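Local coordinates for protein elongation factor G (Thermus thermophilus, PDB 2DY1) that binds GTP with a magnesium ion and, as an EF-G-type translation factor, probably hydrolyses it in the service of protein synthesis on the ribosome, at residues L412-Q417 and G421-W426; P381-A386 and G637-E642; D141-L146 and P195-R200. All coordinates share one frame; numbering follows the deposited sequence.

How the contacts relate
Contacts 1 and 2 both reach one antiparallel sheet, their centres 14 Å apart: strand 423-427 of the hairpin in contact 1 lies beside strand 383-389, whose start forms one half of contact 2; the other half, strand 638-648, belongs to a second sheet. They also touch directly, as Trp426 packs on Pro381, Asn382 and Pro384. Along the chain contact 1 is nested inside the loop that contact 2 closes, a loop that runs from domain III to the C-terminal domain. Contact 3 stands apart in the GTP-binding domain, its centre 55 Å from that of contact 1 and 44 Å from that of contact 2. All three lie away from the GTP and magnesium sites.

Contact 1: residues L412-Q417 and G421-W426; sequences LKLERQ and GELLLW
Strands 413-416 and 423-426 run antiparallel, their axes 4.7 Å apart at closest approach, as the two arms of a beta hairpin. Lys413 pairs with Trp426 and Glu415 with Leu424 as hydrogen-bonded pairs, and in the latter Leu424 N reaches Glu415 O at 2.7 Å. Leu414-Leu425 and Arg416-Leu423 are the non-hydrogen-bonded pairs between and beyond them. Toward the turn, Gln417 N bonds Glu422 O and Gly421 N bonds Gln417 O. On the side of the sheet that carries Lys413, Glu415, Leu424 and Trp426, the indole is held at its edge: Trp426 NE1 donates to Glu415 OE2 at 2.7 Å, meeting the anti lone pair, with the oxygen tilted 21° out of the ring plane. With chi1 at 78°, Glu415 CG sits between the backbone N and carbonyl carbon, and the extended chain beyond it brings the carboxylate to NE1. Lys413 NZ stands over the indole, 5.0 Å from the centroid of the Trp426 five-membered ring, a cation-pi contact. A phenylalanine in place of Trp426 would probably leave Glu415 OE2 without its indole donor and Lys413 with a less extensive aromatic surface. On the other face Leu414 CD1 meets Leu423 CD1 at 3.8 Å and also touches Leu425 CD1. The Arg416 guanidinium lays one face on Leu423 CB, and its NH2 donates to Gly421 O at 3.0 Å; bends at chi2 and chi3 turn it back toward the turn. The hairpin thus has two unlike sides: on one, Leu414 and Leu425 pack against helices 392-408 and 430-442, with Leu423 and Arg416 nearer the turn; on the other, Leu424 lies beside an indole whose NE1 bond the negative carboxylate probably strengthens, while the pi face probably eases the lysine charge.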
loop_
_atom_site.group_PDB
_atom_site.type_symbol
_atom_site.label_atom_id
_atom_site.label_comp_id
_atom_site.label_asym_id
_atom_site.label_seq_id
_atom_site.Cartn_x
_atom_site.Cartn_y
_atom_site.Cartn_z
ATOM N N LEU A 412 -6.613 -0.397 -4.004
ATOM C CA LEU A 412 -7.798 -1.175 -3.650
ATOM C C LEU A 412 -7.928 -2.236 -4.761
ATOM O O LEU A 412 -7.409 -2.040 -5.862
ATOM C CB LEU A 412 -9.068 -0.305 -3.703
ATOM C CG LEU A 412 -9.201 0.763 -2.613
ATOM C CD1 LEU A 412 -10.239 1.803 -3.031
ATOM C CD2 LEU A 412 -9.595 0.084 -1.301
ATOM N N LYS A 413 -8.603 -3.348 -4.479
ATOM C CA LYS A 413 -8.838 -4.369 -5.510
ATOM C C LYS A 413 -10.327 -4.685 -5.454
ATOM O O LYS A 413 -10.885 -4.861 -4.389
ATOM C CB LYS A 413 -8.024 -5.635 -5.243
ATOM C CG LYS A 413 -8.157 -6.705 -6.321
ATOM C CD LYS A 413 -7.314 -7.917 -5.947
ATOM C CE LYS A 413 -7.796 -9.174 -6.638
ATOM N NZ LYS A 413 -7.463 -10.377 -5.816
ATOM N N LEU A 414 -10.966 -4.752 -6.606
ATOM C CA LEU A 414 -12.392 -5.030 -6.656
ATOM C C LEU A 414 -12.527 -6.353 -7.390
ATOM O O LEU A 414 -11.970 -6.504 -8.470
ATOM C CB LEU A 414 -13.071 -3.907 -7.433
ATOM C CG LEU A 414 -14.582 -3.858 -7.547
ATOM C CD1 LEU A 414 -15.210 -3.679 -6.163
ATOM C CD2 LEU A 414 -14.939 -2.709 -8.471
ATOM N N GLU A 415 -13.237 -7.309 -6.797
ATOM C CA GLU A 415 -13.405 -8.613 -7.434
ATOM C C GLU A 415 -14.759 -9.257 -7.177
ATOM O O GLU A 415 -15.338 -9.128 -6.105
ATOM C CB GLU A 415 -12.329 -9.584 -6.953
ATOM C CG GLU A 415 -12.606 -10.163 -5.570
ATOM C CD GLU A 415 -11.830 -11.443 -5.289
ATOM O OE1 GLU A 415 -11.959 -12.409 -6.076
ATOM O OE2 GLU A 415 -11.099 -11.488 -4.275
ATOM N N ARG A 416 -15.237 -9.978 -8.181
ATOM C CA ARG A 416 -16.496 -10.700 -8.101
ATOM C C ARG A 416 -16.101 -12.077 -7.588
ATOM O O ARG A 416 -15.439 -12.834 -8.305
ATOM C CB ARG A 416 -17.082 -10.823 -9.499
ATOM C CG ARG A 416 -18.443 -11.458 -9.577
ATOM C CD ARG A 416 -19.476 -10.371 -9.666
ATOM N NE ARG A 416 -20.229 -10.265 -8.437
ATOM C CZ ARG A 416 -21.000 -9.231 -8.135
ATOM N NH1 ARG A 416 -21.103 -8.213 -8.980
ATOM N NH2 ARG A 416 -21.676 -9.233 -6.996
ATOM N N GLN A 417 -16.484 -12.401 -6.356
ATOM C CA GLN A 417 -16.127 -13.691 -5.775
ATOM C C GLN A 417 -16.889 -14.790 -6.523
ATOM O O GLN A 417 -18.067 -15.018 -6.278
ATOM C CB GLN A 417 -16.478 -13.717 -4.285
ATOM C CG GLN A 417 -15.474 -14.469 -3.406
ATOM C CD GLN A 417 -15.351 -15.939 -3.773
ATOM O OE1 GLN A 417 -16.334 -16.680 -3.756
ATOM N NE2 GLN A 417 -14.138 -16.367 -4.100
ATOM N N GLY A 421 -20.454 -15.375 -4.986
ATOM C CA GLY A 421 -21.235 -14.405 -5.736
ATOM C C GLY A 421 -21.119 -12.964 -5.252
ATOM O O GLY A 421 -21.648 -12.057 -5.884
ATOM N N GLU A 422 -20.414 -12.729 -4.151
ATOM C CA GLU A 422 -20.318 -11.362 -3.648
ATOM C C GLU A 422 -19.331 -10.480 -4.405
ATOM O O GLU A 422 -18.402 -10.975 -5.042
ATOM C CB GLU A 422 -19.932 -11.376 -2.165
ATOM C CG GLU A 422 -20.928 -12.095 -1.266
ATOM C CD GLU A 422 -20.635 -11.891 0.207
ATOM O OE1 GLU A 422 -19.506 -12.174 0.628
ATOM O OE2 GLU A 422 -21.541 -11.451 0.943
ATOM N N LEU A 423 -19.561 -9.168 -4.339
ATOM C CA LEU A 423 -18.666 -8.185 -4.938
ATOM C C LEU A 423 -17.769 -7.766 -3.770
ATOM O O LEU A 423 -18.232 -7.157 -2.804
ATOM C CB LEU A 423 -19.450 -6.981 -5.461
ATOM C CG LEU A 423 -18.587 -5.844 -6.008
ATOM C CD1 LEU A 423 -17.768 -6.349 -7.200
ATOM C CD2 LEU A 423 -19.453 -4.683 -6.405
ATOM N N LEU A 424 -16.483 -8.084 -3.855
ATOM C CA LEU A 424 -15.583 -7.771 -2.757
ATOM C C LEU A 424 -14.681 -6.608 -3.056
ATOM O O LEU A 424 -14.238 -6.430 -4.187
ATOM C CB LEU A 424 -14.702 -8.972 -2.423
ATOM C CG LEU A 424 -15.383 -10.296 -2.061
ATOM C CD1 LEU A 424 -14.309 -11.309 -1.724
ATOM C CD2 LEU A 424 -16.346 -10.094 -0.871
ATOM N N LEU A 425 -14.436 -5.807 -2.025
ATOM C CA LEU A 425 -13.504 -4.687 -2.111
ATOM C C LEU A 425 -12.387 -5.049 -1.132
ATOM O O LEU A 425 -12.639 -5.366 0.029
ATOM C CB LEU A 425 -14.148 -3.376 -1.682
ATOM C CG LEU A 425 -13.205 -2.154 -1.811
ATOM C CD1 LEU A 425 -12.849 -1.896 -3.271
ATOM C CD2 LEU A 425 -13.898 -0.934 -1.227
ATOM N N TRP A 426 -11.153 -5.058 -1.614
ATOM C CA TRP A 426 -10.003 -5.375 -0.778
ATOM C C TRP A 426 -9.195 -4.122 -0.532
ATOM O O TRP A 426 -8.875 -3.397 -1.479
ATOM C CB TRP A 426 -9.092 -6.362 -1.469
ATOM C CG TRP A 426 -9.656 -7.708 -1.659
ATOM C CD1 TRP A 426 -10.462 -8.134 -2.678
ATOM C CD2 TRP A 426 -9.369 -8.847 -0.858
ATOM N NE1 TRP A 426 -10.682 -9.484 -2.561
ATOM C CE2 TRP A 426 -10.021 -9.949 -1.453
ATOM C CE3 TRP A 426 -8.618 -9.048 0.307
ATOM C CZ2 TRP A 426 -9.945 -11.241 -0.922
ATOM C CZ3 TRP A 426 -8.537 -10.330 0.836
ATOM C CH2 TRP A 426 -9.198 -11.413 0.219
#

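Contact 2: residues P381-A386 and G637-E642; sequences PNVPVA and GAYTLE
A classic beta bulge, in which Asn382 and Val383 both face Gly427, opens strand 383-389 of domain III, and here it meets strand 638-648 of the C-terminal domain. Direct contact is slight and centres on the phenol of Tyr639: its OH lies 4.0 Å from Asn382 ND2 and 4.2 Å from Val383 CG2. The Asn382 and Tyr639 side chains approach from opposite directions, with amide and ring planes 31° apart, whereas Val383 meets the tyrosine at about a right angle. Two waters make the polar connection. Water 1 accepts from Asn382 ND2 at 3.0 Å and from Leu641 N at 2.8 Å, joining the amide side chain to the backbone of the facing strand. Water 2 donates to Asn382 O at 2.8 Å and is hydrogen-bonded to Tyr639 OH at 3.0 Å. Asn382 thus takes part with both its side-chain amide and its backbone carbonyl. Its chi1 of 65° places CG between the backbone N and the carbonyl carbon, and from there ND2 comes within bonding distance of water 1. Beside this wet patch, Tyr626 of helix 625-633 touches Val383, Val385 and Tyr639 alike, so an aromatic side chain from the C-terminal domain spans the apolar part of the junction. Leu578 of strand 569-583 touches Tyr639 as well. The chemistry is that of a water-mediated domain interface: solvent bridges let a carboxamide, a peptide carbonyl, a phenol and a peptide NH be joined where they do not touch directly, with little side-chain surface pressed together between the two segments.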
loop_
_atom_site.group_PDB
_atom_site.type_symbol
_atom_site.label_atom_id
_atom_site.label_comp_id
_atom_site.label_asym_id
_atom_site.label_seq_id
_atom_site.Cartn_x
_atom_site.Cartn_y
_atom_site.Cartn_z
ATOM N N PRO A 381 -3.704 -5.726 -1.470
ATOM C CA PRO A 381 -4.533 -5.390 -0.302
ATOM C C PRO A 381 -5.001 -6.729 0.280
ATOM O O PRO A 381 -5.294 -7.665 -0.469
ATOM C CB PRO A 381 -5.675 -4.580 -0.899
ATOM C CG PRO A 381 -5.778 -5.080 -2.333
ATOM C CD PRO A 381 -4.334 -5.295 -2.734
ATOM N N ASN A 382 -5.111 -6.814 1.600
ATOM C CA ASN A 382 -5.464 -8.086 2.220
ATOM C C ASN A 382 -6.673 -8.069 3.127
ATOM O O ASN A 382 -6.933 -9.072 3.790
ATOM C CB ASN A 382 -4.269 -8.580 3.019
ATOM C CG ASN A 382 -3.942 -7.666 4.186
ATOM O OD1 ASN A 382 -3.897 -6.436 4.040
ATOM N ND2 ASN A 382 -3.710 -8.256 5.351
ATOM N N VAL A 383 -7.392 -6.951 3.172
ATOM C CA VAL A 383 -8.580 -6.842 4.035
ATOM C C VAL A 383 -9.806 -6.771 3.156
ATOM O O VAL A 383 -10.041 -5.773 2.471
ATOM C CB VAL A 383 -8.527 -5.580 4.914
ATOM C CG1 VAL A 383 -9.766 -5.525 5.799
ATOM C CG2 VAL A 383 -7.263 -5.595 5.763
ATOM N N PRO A 384 -10.625 -7.828 3.180
ATOM C CA PRO A 384 -11.814 -7.833 2.340
ATOM C C PRO A 384 -13.126 -7.508 3.019
ATOM O O PRO A 384 -13.333 -7.843 4.180
ATOM C CB PRO A 384 -11.831 -9.261 1.830
ATOM C CG PRO A 384 -11.480 -10.014 3.090
ATOM C CD PRO A 384 -10.394 -9.168 3.760
ATOM N N VAL A 385 -13.990 -6.837 2.272
ATOM C CA VAL A 385 -15.353 -6.574 2.731
ATOM C C VAL A 385 -16.255 -6.814 1.525
ATOM O O VAL A 385 -15.835 -6.654 0.384
ATOM C CB VAL A 385 -15.589 -5.112 3.251
ATOM C CG1 VAL A 385 -14.813 -4.871 4.544
ATOM C CG2 VAL A 385 -15.214 -4.095 2.196
ATOM N N ALA A 386 -17.496 -7.245 1.757
ATOM C CA ALA A 386 -18.424 -7.409 0.649
ATOM C C ALA A 386 -19.152 -6.068 0.551
ATOM O O ALA A 386 -19.516 -5.490 1.571
ATOM C CB ALA A 386 -19.416 -8.544 0.939
ATOM N N GLY A 637 0.156 -4.657 18.079
ATOM C CA GLY A 637 0.152 -5.888 17.313
ATOM C C GLY A 637 0.049 -5.768 15.801
ATOM O O GLY A 637 -0.379 -4.750 15.258
ATOM N N ALA A 638 0.457 -6.840 15.129
ATOM C CA ALA A 638 0.413 -6.944 13.675
ATOM C C ALA A 638 0.054 -8.402 13.405
ATOM O O ALA A 638 0.219 -9.255 14.279
ATOM C CB ALA A 638 1.775 -6.606 13.073
ATOM N N TYR A 639 -0.429 -8.702 12.207
ATOM C CA TYR A 639 -0.814 -10.076 11.906
ATOM C C TYR A 639 -0.819 -10.349 10.410
ATOM O O TYR A 639 -0.858 -9.424 9.601
ATOM C CB TYR A 639 -2.226 -10.337 12.440
ATOM C CG TYR A 639 -3.299 -9.836 11.499
ATOM C CD1 TYR A 639 -3.789 -10.648 10.470
ATOM C CD2 TYR A 639 -3.749 -8.518 11.564
ATOM C CE1 TYR A 639 -4.691 -10.153 9.526
ATOM C CE2 TYR A 639 -4.648 -8.012 10.626
ATOM C CZ TYR A 639 -5.110 -8.832 9.607
ATOM O OH TYR A 639 -5.952 -8.316 8.650
ATOM N N THR A 640 -0.789 -11.630 10.060
ATOM C CA THR A 640 -0.866 -12.053 8.666
ATOM C C THR A 640 -1.745 -13.301 8.648
ATOM O O THR A 640 -1.645 -14.158 9.531
ATOM C CB THR A 640 0.514 -12.435 8.068
ATOM O OG1 THR A 640 1.023 -13.595 8.738
ATOM C CG2 THR A 640 1.498 -11.280 8.197
ATOM N N LEU A 641 -2.626 -13.385 7.656
ATOM C CA LEU A 641 -3.511 -14.530 7.490
ATOM C C LEU A 641 -3.275 -15.093 6.098
ATOM O O LEU A 641 -3.200 -14.342 5.126
ATOM C CB LEU A 641 -4.981 -14.110 7.621
ATOM C CG LEU A 641 -5.603 -14.020 9.013
ATOM C CD1 LEU A 641 -6.984 -13.351 8.932
ATOM C CD2 LEU A 641 -5.718 -15.426 9.602
ATOM N N GLU A 642 -3.136 -16.411 6.000
ATOM C CA GLU A 642 -2.923 -17.044 4.703
ATOM C C GLU A 642 -3.655 -18.373 4.664
ATOM O O GLU A 642 -3.664 -19.111 5.650
ATOM C CB GLU A 642 -1.428 -17.282 4.446
ATOM C CG GLU A 642 -0.605 -16.015 4.274
ATOM C CD GLU A 642 0.828 -16.302 3.855
ATOM O OE1 GLU A 642 1.570 -15.334 3.579
ATOM O OE2 GLU A 642 1.214 -17.491 3.803
HETATM O O HOH W 1 -3.038 -11.054 6.095
HETATM O O HOH W 2 -5.742 -9.987 6.117
#

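Contact 3: residues D141-L146 and P195-R200; sequences DYYALL and PEERER
Arg200 faces Tyr143 of helix 142-153, and its side chain leaves CB with CG anti to the backbone N (chi1 -178°), runs on extended, then bends at chi3. CD is the first atom to arrive, 3.7 Å from Tyr143 CE2. NE lies over the CZ-CE2 side of the Tyr143 ring and donates to water 4 at 2.9 Å. Next, CZ of Arg200 sits 3.4 Å from Tyr143 CZ, and the guanidinium rests flat on the phenol, the planes only 6° apart. NH2 is placed above the ring centre. NH1 covers Tyr143 CE1 and also donates to Glu197 OE2 at 2.8 Å, a salt bridge in which Glu197 OE2 accepts on its syn lone pair, close to the guanidinium plane. Edge and face are thus engaged together, which should fix the rotation of the group. Tyr143 OH gives its proton to water 3, which donates to Glu197 OE1, and accepts from water 4, which also donates to Glu197 OE2. This is a parallel cation-pi stack of arginine on tyrosine, its guanidinium steered by a carboxylate, joining the first turns of helices 142-153 and 198-213 at the surface of the GTP-binding domain.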
loop_
_atom_site.group_PDB
_atom_site.type_symbol
_atom_site.label_atom_id
_atom_site.label_comp_id
_atom_site.label_asym_id
_atom_site.label_seq_id
_atom_site.Cartn_x
_atom_site.Cartn_y
_atom_site.Cartn_z
ATOM N N ASP A 141 14.500 14.228 24.480
ATOM C CA ASP A 141 15.958 14.263 24.609
ATOM C C ASP A 141 16.589 14.079 23.228
ATOM O O ASP A 141 16.751 12.954 22.738
ATOM C CB ASP A 141 16.433 13.148 25.552
ATOM C CG ASP A 141 17.947 13.141 25.728
ATOM O OD1 ASP A 141 18.620 13.951 25.066
ATOM O OD2 ASP A 141 18.472 12.332 26.525
ATOM N N TYR A 142 16.967 15.193 22.625
ATOM C CA TYR A 142 17.539 15.175 21.288
ATOM C C TYR A 142 18.823 14.367 21.175
ATOM O O TYR A 142 19.046 13.689 20.180
ATOM C CB TYR A 142 17.809 16.602 20.833
ATOM C CG TYR A 142 18.163 16.733 19.376
ATOM C CD1 TYR A 142 17.164 16.705 18.401
ATOM C CD2 TYR A 142 19.478 16.918 18.977
ATOM C CE1 TYR A 142 17.476 16.869 17.054
ATOM C CE2 TYR A 142 19.797 17.077 17.616
ATOM C CZ TYR A 142 18.789 17.054 16.678
ATOM O OH TYR A 142 19.095 17.260 15.347
ATOM N N TYR A 143 19.671 14.432 22.193
ATOM C CA TYR A 143 20.926 13.714 22.136
ATOM C C TYR A 143 20.744 12.209 22.185
ATOM O O TYR A 143 21.435 11.487 21.474
ATOM C CB TYR A 143 21.853 14.230 23.235
ATOM C CG TYR A 143 22.185 15.682 22.991
ATOM C CD1 TYR A 143 21.382 16.707 23.506
ATOM C CD2 TYR A 143 23.233 16.026 22.145
ATOM C CE1 TYR A 143 21.620 18.047 23.171
ATOM C CE2 TYR A 143 23.483 17.350 21.802
ATOM C CZ TYR A 143 22.672 18.354 22.320
ATOM O OH TYR A 143 22.932 19.660 21.979
ATOM N N ALA A 144 19.798 11.734 22.994
ATOM C CA ALA A 144 19.526 10.309 23.060
ATOM C C ALA A 144 18.900 9.895 21.723
ATOM O O ALA A 144 19.137 8.791 21.240
ATOM C CB ALA A 144 18.574 9.998 24.219
ATOM N N LEU A 145 18.097 10.784 21.133
ATOM C CA LEU A 145 17.471 10.488 19.846
ATOM C C LEU A 145 18.548 10.314 18.785
ATOM O O LEU A 145 18.480 9.381 18.001
ATOM C CB LEU A 145 16.505 11.608 19.444
ATOM C CG LEU A 145 15.911 11.443 18.038
ATOM C CD1 LEU A 145 15.102 10.156 17.934
ATOM C CD2 LEU A 145 15.031 12.640 17.732
ATOM N N LEU A 146 19.557 11.183 18.769
ATOM C CA LEU A 146 20.635 11.016 17.787
ATOM C C LEU A 146 21.303 9.641 17.947
ATOM O O LEU A 146 21.620 8.979 16.955
ATOM C CB LEU A 146 21.688 12.113 17.932
ATOM C CG LEU A 146 21.289 13.534 17.536
ATOM C CD1 LEU A 146 22.502 14.461 17.670
ATOM C CD2 LEU A 146 20.796 13.525 16.086
ATOM N N PRO A 195 28.005 29.176 26.433
ATOM C CA PRO A 195 29.327 28.778 26.944
ATOM C C PRO A 195 29.357 27.307 27.380
ATOM O O PRO A 195 30.276 26.546 27.049
ATOM C CB PRO A 195 29.537 29.728 28.123
ATOM C CG PRO A 195 28.791 30.951 27.706
ATOM C CD PRO A 195 27.536 30.409 27.087
ATOM N N GLU A 196 28.336 26.910 28.120
ATOM C CA GLU A 196 28.235 25.543 28.611
ATOM C C GLU A 196 28.016 24.495 27.525
ATOM O O GLU A 196 28.126 23.302 27.795
ATOM C CB GLU A 196 27.106 25.464 29.630
ATOM C CG GLU A 196 27.353 26.338 30.839
ATOM C CD GLU A 196 26.102 26.562 31.654
ATOM O OE1 GLU A 196 25.583 25.585 32.236
ATOM O OE2 GLU A 196 25.636 27.719 31.705
ATOM N N GLU A 197 27.713 24.934 26.306
ATOM C CA GLU A 197 27.460 24.015 25.201
ATOM C C GLU A 197 28.631 23.909 24.237
ATOM O O GLU A 197 28.690 22.977 23.436
ATOM C CB GLU A 197 26.266 24.492 24.365
ATOM C CG GLU A 197 24.923 24.569 25.060
ATOM C CD GLU A 197 24.167 23.265 25.008
ATOM O OE1 GLU A 197 22.922 23.304 25.123
ATOM O OE2 GLU A 197 24.808 22.200 24.865
ATOM N N ARG A 198 29.553 24.859 24.307
ATOM C CA ARG A 198 30.643 24.882 23.347
ATOM C C ARG A 198 31.480 23.644 23.156
ATOM O O ARG A 198 31.774 23.278 22.020
ATOM C CB ARG A 198 31.509 26.099 23.613
ATOM C CG ARG A 198 30.709 27.329 23.302
ATOM C CD ARG A 198 31.425 28.605 23.603
ATOM N NE ARG A 198 30.485 29.693 23.379
ATOM C CZ ARG A 198 30.824 30.961 23.219
ATOM N NH1 ARG A 198 32.105 31.328 23.263
ATOM N NH2 ARG A 198 29.880 31.853 22.993
ATOM N N GLU A 199 31.856 22.985 24.242
ATOM C CA GLU A 199 32.659 21.780 24.103
ATOM C C GLU A 199 31.895 20.681 23.358
ATOM O O GLU A 199 32.459 20.004 22.497
ATOM C CB GLU A 199 33.115 21.280 25.473
ATOM C CG GLU A 199 33.940 22.314 26.228
ATOM C CD GLU A 199 34.727 21.722 27.377
ATOM O OE1 GLU A 199 34.144 20.948 28.168
ATOM O OE2 GLU A 199 35.931 22.040 27.492
ATOM N N ARG A 200 30.611 20.520 23.663
ATOM C CA ARG A 200 29.829 19.481 22.992
ATOM C C ARG A 200 29.632 19.845 21.525
ATOM O O ARG A 200 29.717 18.982 20.651
ATOM C CB ARG A 200 28.463 19.286 23.670
ATOM C CG ARG A 200 27.644 18.156 23.019
ATOM C CD ARG A 200 26.501 17.652 23.906
ATOM N NE ARG A 200 25.608 18.735 24.312
ATOM C CZ ARG A 200 24.567 18.583 25.128
ATOM N NH1 ARG A 200 23.817 19.633 25.447
ATOM N NH2 ARG A 200 24.280 17.386 25.617
HETATM O O HOH W 3 21.505 21.629 23.184
HETATM O O HOH W 4 25.573 21.019 22.471
#